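Local coordinates for uncharacterized hypothetical protein (Parabacteroides merdae, PDB 4EI0), which is of unknown function but belongs to the DUF4466 (PF14725) family and is built largely from antiparallel beta sheets, at residues B[153-158]-B[304-309]; B[162-167]-B[178-183]; B[195-200]-B[207-212]. All coordinates share one frame; numbering follows the deposited sequence.

Contact 1 (B[153-158]-B[304-309])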
HETATM    1  N   MSE B 153     -17.208 -25.400 -21.258  1.00 43.07           N
HETATM    2  CA  MSE B 153     -17.903 -25.466 -19.996  1.00 44.20           C
HETATM    3  C   MSE B 153     -19.148 -24.573 -19.966  1.00 50.46           C
HETATM    4  O   MSE B 153     -19.105 -23.430 -20.412  1.00 45.73           O
HETATM    5  CB  MSE B 153     -16.910 -25.054 -18.890  1.00 39.19           C
HETATM    6  CG  MSE B 153     -17.600 -24.880 -17.613  1.00 47.72           C
HETATM    7 SE   MSE B 153     -16.325 -24.725 -16.122  0.75 51.84          SE
HETATM    8  CE  MSE B 153     -15.332 -23.062 -16.614  1.00 42.58           C
ATOM      9  N   ALA B 154     -20.248 -25.078 -19.418  1.00 42.91           N
ATOM     10  CA  ALA B 154     -21.519 -24.316 -19.296  1.00 42.36           C
ATOM     11  C   ALA B 154     -21.986 -24.533 -17.862  1.00 50.02           C
ATOM     12  O   ALA B 154     -22.056 -25.684 -17.409  1.00 48.53           O
ATOM     13  CB  ALA B 154     -22.531 -24.854 -20.289  1.00 42.20           C
ATOM     14  N   LYS B 155     -22.293 -23.464 -17.126  1.00 40.11           N
ATOM     15  CA  LYS B 155     -22.615 -23.573 -15.725  1.00 48.40           C
ATOM     16  C   LYS B 155     -24.017 -23.114 -15.411  1.00 54.66           C
ATOM     17  O   LYS B 155     -24.569 -22.272 -16.091  1.00 49.95           O
ATOM     18  CB  LYS B 155     -21.656 -22.752 -14.878  1.00 55.59           C
ATOM     19  CG  LYS B 155     -20.229 -23.217 -14.931  1.00 53.08           C
ATOM     20  CD  LYS B 155     -19.325 -22.221 -14.228  1.00 58.30           C
ATOM     21  CE  LYS B 155     -19.643 -22.183 -12.729  1.00 72.83           C
ATOM     22  NZ  LYS B 155     -18.545 -21.537 -11.961  1.00 78.58           N
ATOM     23  N   ASN B 156     -24.582 -23.726 -14.381  1.00 51.20           N
ATOM     24  CA  ASN B 156     -25.847 -23.336 -13.794  1.00 53.33           C
ATOM     25  C   ASN B 156     -26.968 -23.216 -14.775  1.00 56.32           C
ATOM     26  O   ASN B 156     -27.638 -22.206 -14.830  1.00 56.50           O
ATOM     27  CB  ASN B 156     -25.652 -22.052 -12.978  1.00 66.17           C
ATOM     28  CG  ASN B 156     -24.564 -22.211 -11.928  1.00 59.30           C
ATOM     29  OD1 ASN B 156     -23.584 -21.457 -11.913  1.00 65.39           O
ATOM     30  ND2 ASN B 156     -24.681 -23.237 -11.100  1.00 58.84           N
ATOM     31  N   LEU B 157     -27.198 -24.283 -15.529  1.00 49.46           N
ATOM     32  CA  LEU B 157     -28.297 -24.342 -16.477  1.00 46.83           C
ATOM     33  C   LEU B 157     -29.523 -24.984 -15.829  1.00 51.39           C
ATOM     34  O   LEU B 157     -29.405 -25.904 -15.041  1.00 50.03           O
ATOM     35  CB  LEU B 157     -27.905 -25.154 -17.710  1.00 51.51           C
ATOM     36  CG  LEU B 157     -26.759 -24.496 -18.467  1.00 55.10           C
ATOM     37  CD1 LEU B 157     -25.819 -25.504 -19.096  1.00 56.30           C
ATOM     38  CD2 LEU B 157     -27.332 -23.528 -19.485  1.00 61.31           C
ATOM     39  N   SER B 158     -30.705 -24.535 -16.228  1.00 49.46           N
ATOM     40  CA  SER B 158     -31.940 -24.986 -15.654  1.00 47.00           C
ATOM     41  C   SER B 158     -32.551 -26.133 -16.437  1.00 53.59           C
ATOM     42  O   SER B 158     -32.709 -26.076 -17.642  1.00 54.11           O
ATOM     43  CB  SER B 158     -32.909 -23.795 -15.533  1.00 61.08           C
ATOM     44  OG  SER B 158     -34.177 -24.239 -15.153  1.00 63.03           O
ATOM     45  N   THR B 304     -30.568 -27.878 -11.384  1.00 52.04           N
ATOM     46  CA  THR B 304     -29.520 -27.073 -11.972  1.00 48.62           C
ATOM     47  C   THR B 304     -28.284 -27.942 -12.306  1.00 52.04           C
ATOM     48  O   THR B 304     -27.781 -28.642 -11.429  1.00 48.06           O
ATOM     49  CB  THR B 304     -29.086 -25.952 -11.006  1.00 57.24           C
ATOM     50  OG1 THR B 304     -30.243 -25.214 -10.589  1.00 49.40           O
ATOM     51  CG2 THR B 304     -28.111 -24.991 -11.653  1.00 51.97           C
ATOM     52  N   VAL B 305     -27.784 -27.855 -13.546  1.00 44.13           N
ATOM     53  CA  VAL B 305     -26.625 -28.643 -13.979  1.00 44.60           C
ATOM     54  C   VAL B 305     -25.526 -27.722 -14.466  1.00 46.97           C
ATOM     55  O   VAL B 305     -25.795 -26.609 -14.887  1.00 49.61           O
ATOM     56  CB  VAL B 305     -26.993 -29.688 -15.066  1.00 40.36           C
ATOM     57  CG1 VAL B 305     -28.145 -30.580 -14.627  1.00 43.21           C
ATOM     58  CG2 VAL B 305     -27.328 -29.018 -16.386  1.00 47.00           C
ATOM     59  N   SER B 306     -24.302 -28.198 -14.373  1.00 41.91           N
ATOM     60  CA  SER B 306     -23.133 -27.594 -14.980  1.00 48.06           C
ATOM     61  C   SER B 306     -22.338 -28.694 -15.705  1.00 46.34           C
ATOM     62  O   SER B 306     -22.263 -29.803 -15.225  1.00 41.68           O
ATOM     63  CB  SER B 306     -22.282 -26.976 -13.893  1.00 46.04           C
ATOM     64  OG  SER B 306     -23.046 -26.009 -13.179  1.00 51.57           O
ATOM     65  N   VAL B 307     -21.730 -28.386 -16.839  1.00 43.73           N
ATOM     66  CA  VAL B 307     -21.162 -29.428 -17.740  1.00 38.71           C
ATOM     67  C   VAL B 307     -19.825 -28.990 -18.263  1.00 37.55           C
ATOM     68  O   VAL B 307     -19.665 -27.835 -18.651  1.00 41.09           O
ATOM     69  CB  VAL B 307     -22.120 -29.698 -18.933  1.00 40.35           C
ATOM     70  CG1 VAL B 307     -21.544 -30.694 -19.951  1.00 33.93           C
ATOM     71  CG2 VAL B 307     -23.500 -30.107 -18.453  1.00 36.64           C
ATOM     72  N   LYS B 308     -18.848 -29.888 -18.209  1.00 40.97           N
ATOM     73  CA  LYS B 308     -17.636 -29.814 -18.989  1.00 43.59           C
ATOM     74  C   LYS B 308     -17.769 -30.790 -20.133  1.00 44.34           C
ATOM     75  O   LYS B 308     -18.288 -31.895 -19.946  1.00 42.47           O
ATOM     76  CB  LYS B 308     -16.430 -30.161 -18.174  1.00 37.59           C
ATOM     77  CG  LYS B 308     -15.923 -28.998 -17.347  1.00 44.78           C
ATOM     78  CD  LYS B 308     -14.803 -29.368 -16.403  1.00 46.10           C
ATOM     79  CE  LYS B 308     -14.147 -28.148 -15.740  1.00 41.52           C
ATOM     80  NZ  LYS B 308     -13.030 -28.534 -14.842  1.00 40.90           N
ATOM     81  N   ARG B 309     -17.370 -30.357 -21.327  1.00 35.96           N
ATOM     82  CA  ARG B 309     -17.399 -31.247 -22.547  1.00 38.78           C
ATOM     83  C   ARG B 309     -16.040 -31.240 -23.223  1.00 41.68           C
ATOM     84  O   ARG B 309     -15.348 -30.217 -23.228  1.00 42.04           O
ATOM     85  CB  ARG B 309     -18.474 -30.760 -23.499  1.00 45.96           C
ATOM     86  CG  ARG B 309     -18.679 -31.635 -24.733  1.00 48.17           C
ATOM     87  CD  ARG B 309     -19.579 -31.014 -25.783  1.00 41.52           C
ATOM     88  NE  ARG B 309     -18.977 -29.849 -26.395  1.00 39.56           N
ATOM     89  CZ  ARG B 309     -19.509 -29.134 -27.387  1.00 43.67           C
ATOM     90  NH1 ARG B 309     -20.663 -29.477 -27.930  1.00 41.10           N
ATOM     91  NH2 ARG B 309     -18.859 -28.057 -27.839  1.00 42.71           N
TER
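Ala154 and Val307 exchange two backbone hydrogen bonds, Ala154 N to Val307 O at 2.9 Å and Val307 N to Ala154 O at 2.8 Å. This defines a hydrogen-bonded antiparallel pair, and the axes of 153-155 and 304-309 approach to 4.7 Å. Leu157 and Val305 form a second such pair, with Leu157 N 2.8 Å from Val305 O and a return bond from Val305 N to Leu157 O. Between the two pairs Lys155 stands opposite Ser306, and then Asn156, with a left-handed backbone (phi 52°, psi 55°), and Leu157 both face Val305, so the register slips by one: a G1 beta bulge.

A side chain serves the extra amide. Asn156 N meets Val305 O at too poor an angle to bond, and instead donates almost straight to Ser306 OG at 3.0 Å. The same hydroxyl is hydrogen-bonded to Asn296, which ties the bulge to the next strand.

Apolar contacts flank the backbone on both faces. Leu157 CB lies 4.1 Å from Val305 CG2 on one. On the other, the selenomethionine Met153 and Lys308 run side by side in the same direction, SE 4.1 Å from Lys308 CE. Thr304 CG2, anti to its backbone N, reaches within 3.5 Å of Asn156 CA.

Charged ends find partners beyond the pair: Lys308 NZ in a salt bridge with Asp242, Lys155 NZ with Asp247. Strand 152-159 is outermost in its sheet, strand 302-311 bonds onward to 289-299, and helix 243-246 packs on Met153 and Lys308 through Leu245.

Contact 2 (B[162-167]-B[178-183])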
ATOM      1  N   ASP B 162     -40.144 -29.783 -18.614  1.00 60.31           N
ATOM      2  CA  ASP B 162     -40.352 -29.183 -19.927  1.00 73.69           C
ATOM      3  C   ASP B 162     -39.050 -28.847 -20.624  1.00 59.78           C
ATOM      4  O   ASP B 162     -39.001 -28.895 -21.840  1.00 60.71           O
ATOM      5  CB  ASP B 162     -41.201 -27.906 -19.831  1.00 75.78           C
ATOM      6  CG  ASP B 162     -42.616 -28.179 -19.427  1.00 74.80           C
ATOM      7  OD1 ASP B 162     -43.058 -29.359 -19.498  1.00 63.36           O
ATOM      8  OD2 ASP B 162     -43.281 -27.194 -19.055  1.00 85.22           O
ATOM      9  N   LYS B 163     -38.041 -28.442 -19.851  1.00 52.55           N
ATOM     10  CA  LYS B 163     -36.771 -28.035 -20.359  1.00 52.35           C
ATOM     11  C   LYS B 163     -35.846 -29.196 -20.088  1.00 46.68           C
ATOM     12  O   LYS B 163     -34.980 -29.138 -19.219  1.00 51.28           O
ATOM     13  CB  LYS B 163     -36.280 -26.767 -19.658  1.00 54.06           C
ATOM     14  CG  LYS B 163     -37.157 -25.551 -19.906  1.00 60.04           C
ATOM     15  CD  LYS B 163     -36.484 -24.287 -19.396  1.00 60.82           C
ATOM     16  CE  LYS B 163     -36.633 -24.166 -17.891  1.00 70.99           C
ATOM     17  NZ  LYS B 163     -36.018 -22.900 -17.394  1.00 80.59           N
ATOM     18  N   CYS B 164     -36.061 -30.231 -20.869  1.00 49.01           N
ATOM     19  CA  CYS B 164     -35.674 -31.546 -20.537  1.00 53.88           C
ATOM     20  C   CYS B 164     -34.781 -32.243 -21.543  1.00 48.04           C
ATOM     21  O   CYS B 164     -34.461 -33.390 -21.325  1.00 47.07           O
ATOM     22  CB  CYS B 164     -36.953 -32.388 -20.350  1.00 54.57           C
ATOM     23  SG  CYS B 164     -38.018 -32.570 -21.794  1.00 59.43           S
ATOM     24  N   TYR B 165     -34.382 -31.595 -22.627  1.00 48.97           N
ATOM     25  CA  TYR B 165     -33.673 -32.313 -23.687  1.00 49.94           C
ATOM     26  C   TYR B 165     -32.281 -31.759 -23.777  1.00 46.30           C
ATOM     27  O   TYR B 165     -32.094 -30.635 -24.227  1.00 49.71           O
ATOM     28  CB  TYR B 165     -34.427 -32.166 -25.007  1.00 44.11           C
ATOM     29  CG  TYR B 165     -35.791 -32.753 -25.019  1.00 45.69           C
ATOM     30  CD1 TYR B 165     -35.980 -34.100 -24.827  1.00 52.19           C
ATOM     31  CD2 TYR B 165     -36.913 -31.973 -25.280  1.00 48.15           C
ATOM     32  CE1 TYR B 165     -37.248 -34.651 -24.857  1.00 57.46           C
ATOM     33  CE2 TYR B 165     -38.175 -32.526 -25.331  1.00 48.19           C
ATOM     34  CZ  TYR B 165     -38.348 -33.856 -25.109  1.00 58.70           C
ATOM     35  OH  TYR B 165     -39.608 -34.403 -25.161  1.00 62.40           O
ATOM     36  N   LEU B 166     -31.308 -32.542 -23.312  1.00 43.85           N
ATOM     37  CA  LEU B 166     -29.913 -32.141 -23.293  1.00 45.61           C
ATOM     38  C   LEU B 166     -29.214 -32.533 -24.601  1.00 42.57           C
ATOM     39  O   LEU B 166     -29.235 -33.694 -24.990  1.00 47.37           O
ATOM     40  CB  LEU B 166     -29.160 -32.774 -22.093  1.00 45.91           C
ATOM     41  CG  LEU B 166     -29.382 -32.262 -20.675  1.00 50.27           C
ATOM     42  CD1 LEU B 166     -30.838 -32.300 -20.220  1.00 50.00           C
ATOM     43  CD2 LEU B 166     -28.480 -33.070 -19.743  1.00 42.92           C
ATOM     44  N   SER B 167     -28.584 -31.564 -25.261  1.00 49.43           N
ATOM     45  CA  SER B 167     -27.722 -31.807 -26.432  1.00 43.42           C
ATOM     46  C   SER B 167     -26.291 -31.417 -26.117  1.00 40.15           C
ATOM     47  O   SER B 167     -26.003 -30.281 -25.709  1.00 43.65           O
ATOM     48  CB  SER B 167     -28.179 -31.001 -27.640  1.00 45.58           C
ATOM     49  OG  SER B 167     -27.349 -31.273 -28.767  1.00 48.58           O
ATOM     50  N   TYR B 178     -32.843 -27.934 -24.640  1.00 45.32           N
ATOM     51  CA  TYR B 178     -33.972 -27.714 -25.526  1.00 56.65           C
ATOM     52  C   TYR B 178     -35.192 -28.122 -24.749  1.00 57.45           C
ATOM     53  O   TYR B 178     -35.109 -28.989 -23.909  1.00 55.34           O
ATOM     54  CB  TYR B 178     -33.862 -28.608 -26.786  1.00 46.13           C
ATOM     55  CG  TYR B 178     -32.788 -28.110 -27.736  1.00 57.40           C
ATOM     56  CD1 TYR B 178     -32.944 -26.891 -28.404  1.00 52.35           C
ATOM     57  CD2 TYR B 178     -31.596 -28.794 -27.908  1.00 56.04           C
ATOM     58  CE1 TYR B 178     -31.948 -26.395 -29.235  1.00 49.61           C
ATOM     59  CE2 TYR B 178     -30.587 -28.296 -28.753  1.00 55.72           C
ATOM     60  CZ  TYR B 178     -30.784 -27.103 -29.424  1.00 59.60           C
ATOM     61  OH  TYR B 178     -29.820 -26.594 -30.257  1.00 59.69           O
ATOM     62  N   SER B 179     -36.312 -27.490 -25.046  1.00 54.25           N
ATOM     63  CA  SER B 179     -37.586 -27.736 -24.383  1.00 53.57           C
ATOM     64  C   SER B 179     -38.551 -28.439 -25.268  1.00 55.79           C
ATOM     65  O   SER B 179     -38.326 -28.622 -26.466  1.00 51.57           O
ATOM     66  CB  SER B 179     -38.233 -26.401 -24.008  1.00 61.52           C
ATOM     67  OG  SER B 179     -38.495 -25.639 -25.181  1.00 66.69           O
ATOM     68  N   LYS B 180     -39.661 -28.838 -24.683  1.00 56.93           N
ATOM     69  CA  LYS B 180     -40.721 -29.451 -25.433  1.00 58.80           C
ATOM     70  C   LYS B 180     -41.303 -28.474 -26.465  1.00 61.61           C
ATOM     71  O   LYS B 180     -41.730 -28.903 -27.524  1.00 60.18           O
ATOM     72  CB  LYS B 180     -41.788 -29.996 -24.486  1.00 67.18           C
ATOM     73  CG  LYS B 180     -41.316 -31.230 -23.713  1.00 66.33           C
ATOM     74  CD  LYS B 180     -42.307 -31.669 -22.639  1.00 59.20           C
ATOM     75  CE  LYS B 180     -42.041 -33.113 -22.221  1.00 68.87           C
ATOM     76  NZ  LYS B 180     -42.900 -33.625 -21.132  1.00 73.82           N
ATOM     77  N   ALA B 181     -41.297 -27.177 -26.158  1.00 59.72           N
ATOM     78  CA  ALA B 181     -41.776 -26.157 -27.087  1.00 67.98           C
ATOM     79  C   ALA B 181     -40.837 -26.097 -28.264  1.00 63.70           C
ATOM     80  O   ALA B 181     -41.284 -26.000 -29.398  1.00 65.77           O
ATOM     81  CB  ALA B 181     -41.791 -24.802 -26.427  1.00 54.40           C
ATOM     82  N   ASP B 182     -39.532 -26.161 -27.986  1.00 61.88           N
ATOM     83  CA  ASP B 182     -38.522 -26.128 -29.062  1.00 53.34           C
ATOM     84  C   ASP B 182     -38.761 -27.236 -30.055  1.00 55.78           C
ATOM     85  O   ASP B 182     -38.813 -27.002 -31.266  1.00 63.10           O
ATOM     86  CB  ASP B 182     -37.126 -26.212 -28.529  1.00 63.03           C
ATOM     87  CG  ASP B 182     -36.740 -25.011 -27.683  1.00 66.60           C
ATOM     88  OD1 ASP B 182     -37.206 -23.889 -27.940  1.00 75.71           O
ATOM     89  OD2 ASP B 182     -35.965 -25.198 -26.725  1.00 65.32           O
ATOM     90  N   LEU B 183     -38.996 -28.439 -29.548  1.00 53.56           N
ATOM     91  CA  LEU B 183     -39.275 -29.569 -30.410  1.00 58.37           C
ATOM     92  C   LEU B 183     -40.617 -29.506 -31.119  1.00 62.40           C
ATOM     93  O   LEU B 183     -40.763 -30.132 -32.166  1.00 62.27           O
ATOM     94  CB  LEU B 183     -39.118 -30.912 -29.659  1.00 61.18           C
ATOM     95  CG  LEU B 183     -37.694 -31.500 -29.680  1.00 64.55           C
ATOM     96  CD1 LEU B 183     -36.695 -30.556 -29.024  1.00 51.67           C
ATOM     97  CD2 LEU B 183     -37.645 -32.885 -29.073  1.00 62.04           C
TER
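Tyr165 carries CG anti to the carbonyl carbon, beside its backbone N (chi1 -63°), and its ring meets Lys180 and Leu183 at the start of helix 180-185. The preceding Cys164 holds SG between its backbone N and carbonyl carbon (chi1 62°), and this sulfur sits 3.4 Å above the Tyr165 ring plane, over the centre. Leu183 takes the opposite face: its CD2 is 4.1 Å from the Tyr165 ring centroid and 21° off the normal, a CH-pi contact displaced toward the rim. Lys180, extended beyond CG, crosses the tyrosine at about a right angle, with CG 3.8 Å from Tyr165 CE2, while Ser179 O lies at the ring edge near its plane. The ring is thus held on both faces and along one edge.

Backbone bonds set the spacing. Tyr165 N reaches Tyr178 O at 3.0 Å and Tyr178 N returns to Tyr165 O at 2.8 Å, a hydrogen-bonded antiparallel pair. Beyond it, Lys180 N donates to Asp162 O at 2.9 Å, so the loop before the strand accepts from the first turn of the helix.

That helix begins with a capping box: Asp182 N bonds Ser179 OG at 3.0 Å, and Ser179 N meets Asp182 OD2 at 2.9 Å from above the carboxylate plane. Asp162 and Lys180 carry opposite charges nearby, but beyond salt-bridge range.

Strand 176-178 forms one margin of a five-stranded sheet, and strand 165-167 lies between it and strand 195-199, from which Met196 touches Tyr165. Pro225, in a loop, packs on both Tyr165 and Leu183.

Contact 3 (B[195-200]-B[207-212])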
ATOM      1  N   ILE B 195     -29.758 -36.772 -24.241  1.00 47.77           N
ATOM      2  CA  ILE B 195     -30.325 -37.230 -22.972  1.00 48.58           C
ATOM      3  C   ILE B 195     -31.657 -36.536 -22.764  1.00 46.62           C
ATOM      4  O   ILE B 195     -31.782 -35.330 -23.025  1.00 44.57           O
ATOM      5  CB  ILE B 195     -29.376 -36.901 -21.765  1.00 43.90           C
ATOM      6  CG1 ILE B 195     -28.120 -37.788 -21.802  1.00 48.48           C
ATOM      7  CG2 ILE B 195     -30.082 -37.148 -20.448  1.00 45.95           C
ATOM      8  CD1 ILE B 195     -27.046 -37.454 -20.789  1.00 52.68           C
HETATM    9  N   MSE B 196     -32.646 -37.293 -22.305  1.00 46.60           N
HETATM   10  CA  MSE B 196     -33.903 -36.729 -21.842  1.00 47.26           C
HETATM   11  C   MSE B 196     -33.958 -36.848 -20.333  1.00 50.83           C
HETATM   12  O   MSE B 196     -33.840 -37.953 -19.782  1.00 45.68           O
HETATM   13  CB  MSE B 196     -35.104 -37.438 -22.445  1.00 46.73           C
HETATM   14  CG  MSE B 196     -36.448 -36.883 -21.922  1.00 49.22           C
HETATM   15 SE   MSE B 196     -37.934 -37.756 -22.745  0.75 54.71          SE
HETATM   16  CE  MSE B 196     -39.445 -36.643 -22.076  1.00 59.69           C
ATOM     17  N   TYR B 197     -34.119 -35.705 -19.680  1.00 46.60           N
ATOM     18  CA  TYR B 197     -34.392 -35.669 -18.249  1.00 46.76           C
ATOM     19  C   TYR B 197     -35.866 -35.842 -17.998  1.00 54.30           C
ATOM     20  O   TYR B 197     -36.688 -35.338 -18.754  1.00 52.20           O
ATOM     21  CB  TYR B 197     -33.956 -34.336 -17.700  1.00 46.57           C
ATOM     22  CG  TYR B 197     -34.532 -34.044 -16.372  1.00 52.85           C
ATOM     23  CD1 TYR B 197     -33.925 -34.547 -15.222  1.00 58.92           C
ATOM     24  CD2 TYR B 197     -35.676 -33.284 -16.239  1.00 55.35           C
ATOM     25  CE1 TYR B 197     -34.439 -34.304 -13.972  1.00 57.37           C
ATOM     26  CE2 TYR B 197     -36.217 -33.031 -14.972  1.00 65.55           C
ATOM     27  CZ  TYR B 197     -35.591 -33.546 -13.841  1.00 65.52           C
ATOM     28  OH  TYR B 197     -36.057 -33.283 -12.586  1.00 53.43           O
ATOM     29  N   ALA B 198     -36.197 -36.551 -16.928  1.00 57.63           N
ATOM     30  CA  ALA B 198     -37.547 -36.603 -16.418  1.00 56.04           C
ATOM     31  C   ALA B 198     -37.490 -36.732 -14.904  1.00 63.47           C
ATOM     32  O   ALA B 198     -36.618 -37.405 -14.399  1.00 53.52           O
ATOM     33  CB  ALA B 198     -38.252 -37.804 -16.988  1.00 58.98           C
ATOM     34  N   TYR B 199     -38.442 -36.142 -14.193  1.00 67.86           N
ATOM     35  CA  TYR B 199     -38.635 -36.404 -12.767  1.00 57.12           C
ATOM     36  C   TYR B 199     -39.833 -37.282 -12.568  1.00 67.91           C
ATOM     37  O   TYR B 199     -40.866 -36.989 -13.086  1.00 70.04           O
ATOM     38  CB  TYR B 199     -38.912 -35.112 -12.030  1.00 62.61           C
ATOM     39  CG  TYR B 199     -39.208 -35.305 -10.558  1.00 65.06           C
ATOM     40  CD1 TYR B 199     -38.186 -35.633  -9.666  1.00 66.53           C
ATOM     41  CD2 TYR B 199     -40.484 -35.112 -10.046  1.00 68.26           C
ATOM     42  CE1 TYR B 199     -38.437 -35.785  -8.307  1.00 72.21           C
ATOM     43  CE2 TYR B 199     -40.748 -35.263  -8.677  1.00 73.96           C
ATOM     44  CZ  TYR B 199     -39.724 -35.599  -7.819  1.00 68.85           C
ATOM     45  OH  TYR B 199     -39.953 -35.773  -6.491  1.00 75.51           O
ATOM     46  N   SER B 200     -39.716 -38.339 -11.789  1.00 59.63           N
ATOM     47  CA  SER B 200     -40.869 -39.167 -11.438  1.00 67.11           C
ATOM     48  C   SER B 200     -41.103 -39.049  -9.936  1.00 61.65           C
ATOM     49  O   SER B 200     -40.164 -38.898  -9.143  1.00 68.17           O
ATOM     50  CB  SER B 200     -40.633 -40.627 -11.837  1.00 63.10           C
ATOM     51  OG  SER B 200     -41.502 -41.518 -11.175  1.00 66.60           O
ATOM     52  N   HIS B 207     -35.266 -38.147 -10.018  1.00 58.11           N
ATOM     53  CA  HIS B 207     -34.633 -37.421 -11.123  1.00 52.84           C
ATOM     54  C   HIS B 207     -33.869 -38.390 -12.009  1.00 56.47           C
ATOM     55  O   HIS B 207     -32.984 -39.045 -11.544  1.00 52.85           O
ATOM     56  CB  HIS B 207     -33.704 -36.376 -10.563  1.00 57.36           C
ATOM     57  CG  HIS B 207     -34.398 -35.304  -9.725  1.00 59.48           C
ATOM     58  ND1 HIS B 207     -35.095 -34.300 -10.269  1.00 58.35           N
ATOM     59  CD2 HIS B 207     -34.417 -35.086  -8.355  1.00 68.09           C
ATOM     60  CE1 HIS B 207     -35.548 -33.493  -9.311  1.00 61.35           C
ATOM     61  NE2 HIS B 207     -35.127 -33.970  -8.134  1.00 57.28           N
ATOM     62  N   ALA B 208     -34.215 -38.497 -13.292  1.00 50.86           N
ATOM     63  CA  ALA B 208     -33.694 -39.536 -14.169  1.00 46.30           C
ATOM     64  C   ALA B 208     -33.148 -38.961 -15.456  1.00 52.56           C
ATOM     65  O   ALA B 208     -33.598 -37.891 -15.902  1.00 52.17           O
ATOM     66  CB  ALA B 208     -34.768 -40.575 -14.465  1.00 41.35           C
ATOM     67  N   PHE B 209     -32.154 -39.638 -16.029  1.00 49.82           N
ATOM     68  CA  PHE B 209     -31.645 -39.335 -17.374  1.00 48.64           C
ATOM     69  C   PHE B 209     -31.896 -40.575 -18.208  1.00 48.21           C
ATOM     70  O   PHE B 209     -31.542 -41.701 -17.826  1.00 50.56           O
ATOM     71  CB  PHE B 209     -30.151 -39.077 -17.425  1.00 52.90           C
ATOM     72  CG  PHE B 209     -29.697 -37.733 -16.908  1.00 48.93           C
ATOM     73  CD1 PHE B 209     -30.562 -36.669 -16.694  1.00 44.72           C
ATOM     74  CD2 PHE B 209     -28.333 -37.519 -16.703  1.00 48.32           C
ATOM     75  CE1 PHE B 209     -30.079 -35.430 -16.260  1.00 46.22           C
ATOM     76  CE2 PHE B 209     -27.848 -36.307 -16.243  1.00 48.45           C
ATOM     77  CZ  PHE B 209     -28.726 -35.240 -16.047  1.00 45.68           C
ATOM     78  N   TYR B 210     -32.531 -40.382 -19.357  1.00 48.93           N
ATOM     79  CA  TYR B 210     -32.838 -41.467 -20.268  1.00 42.37           C
ATOM     80  C   TYR B 210     -32.260 -41.177 -21.632  1.00 45.17           C
ATOM     81  O   TYR B 210     -31.963 -40.050 -21.962  1.00 51.68           O
ATOM     82  CB  TYR B 210     -34.331 -41.618 -20.421  1.00 45.98           C
ATOM     83  CG  TYR B 210     -35.046 -41.839 -19.147  1.00 49.39           C
ATOM     84  CD1 TYR B 210     -34.816 -42.991 -18.406  1.00 52.77           C
ATOM     85  CD2 TYR B 210     -35.988 -40.930 -18.673  1.00 48.95           C
ATOM     86  CE1 TYR B 210     -35.509 -43.239 -17.248  1.00 56.72           C
ATOM     87  CE2 TYR B 210     -36.703 -41.181 -17.498  1.00 53.15           C
ATOM     88  CZ  TYR B 210     -36.458 -42.345 -16.798  1.00 58.40           C
ATOM     89  OH  TYR B 210     -37.133 -42.632 -15.612  1.00 56.53           O
ATOM     90  N   THR B 211     -32.149 -42.214 -22.434  1.00 49.73           N
ATOM     91  CA  THR B 211     -31.562 -42.146 -23.756  1.00 51.61           C
ATOM     92  C   THR B 211     -32.349 -43.107 -24.678  1.00 54.67           C
ATOM     93  O   THR B 211     -33.290 -43.740 -24.223  1.00 53.86           O
ATOM     94  CB  THR B 211     -30.072 -42.513 -23.678  1.00 55.56           C
ATOM     95  OG1 THR B 211     -29.405 -41.944 -24.810  1.00 62.73           O
ATOM     96  CG2 THR B 211     -29.877 -44.037 -23.651  1.00 58.71           C
ATOM     97  N   SER B 212     -31.988 -43.213 -25.963  1.00 58.33           N
ATOM     98  CA  SER B 212     -32.827 -43.929 -26.947  1.00 64.44           C
ATOM     99  C   SER B 212     -33.164 -45.354 -26.524  1.00 64.28           C
ATOM    100  O   SER B 212     -34.270 -45.816 -26.738  1.00 66.19           O
ATOM    101  CB  SER B 212     -32.164 -43.971 -28.330  1.00 65.22           C
ATOM    102  OG  SER B 212     -31.016 -44.806 -28.293  1.00 78.20           O
TER
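Tyr197 OH and His207 ND1 lie 2.7 Å apart in a hydrogen bond whose proton could sit on the phenol or the imidazole. Tyr197 holds CG anti to its backbone N (chi1 163°), and the two side chains run side by side, pointing the same way, their rings rim to rim with planes at 24°. Tyr199 adds a third ring: its CD1 stands 3.3 Å above one face of the His207 imidazole, offset toward the rim, the two planes inclined obliquely at 47°. His207 is therefore gripped at ND1 and covered on one face, and an alanine here would probably leave Tyr197 OH without this partner and open a gap beside Tyr199.

The tight packing continues along the same face. Ile195 CG2 presses on Phe209 CB at 3.6 Å, and Tyr197 CD1 meets Phe209 CE1 edge against edge at 4.1 Å. These residues are buried, and Phe209 also touches Val293 and Ile295 of strand 289-299, while Tyr197 and His207 reach Val303 of strand 302-311.

The opposite face is more sparsely joined. Ala198 CB touches the edge of the Tyr210 ring at CE2, 3.8 Å away, whereas the end of the selenomethionine Met196 leads away from the partner strand and touches Thr222. The more open side is at Tyr199, which is partly exposed, although its partner His207 is buried.

Reciprocal bonds join Met196 with Tyr210 and Ala198 with Ala208, Ala208 N lying 2.9 Å from Ala198 O. Strand axes at 157° and a short connection make this an antiparallel beta hairpin, whose aromatic face packs sheet against sheet on strands 289-299 and 302-311.

In the fold
Contact 3 is the buried one, with eight of nine touching residues enclosed, whereas contacts 1 and 2 are only partly buried and each lies at the margin of a sheet. Contacts 2 and 3 belong to the same sheet: Leu166 N bonds Ile195 O and Cys164 O receives Tyr197 N, so strand 165-167 links their elements. Contact 1 lies in a different sheet and meets contact 2 through a probable hydrogen bond between Ser158 OG and Lys163 NZ; its atoms come no nearer than about 5 Å to contact 3. Chemistry follows place: a bulge with lysines at the margin, a capped helix start against a tyrosine, and a cluster of aromatic rings, with one hydrogen bond, facing the other sheet.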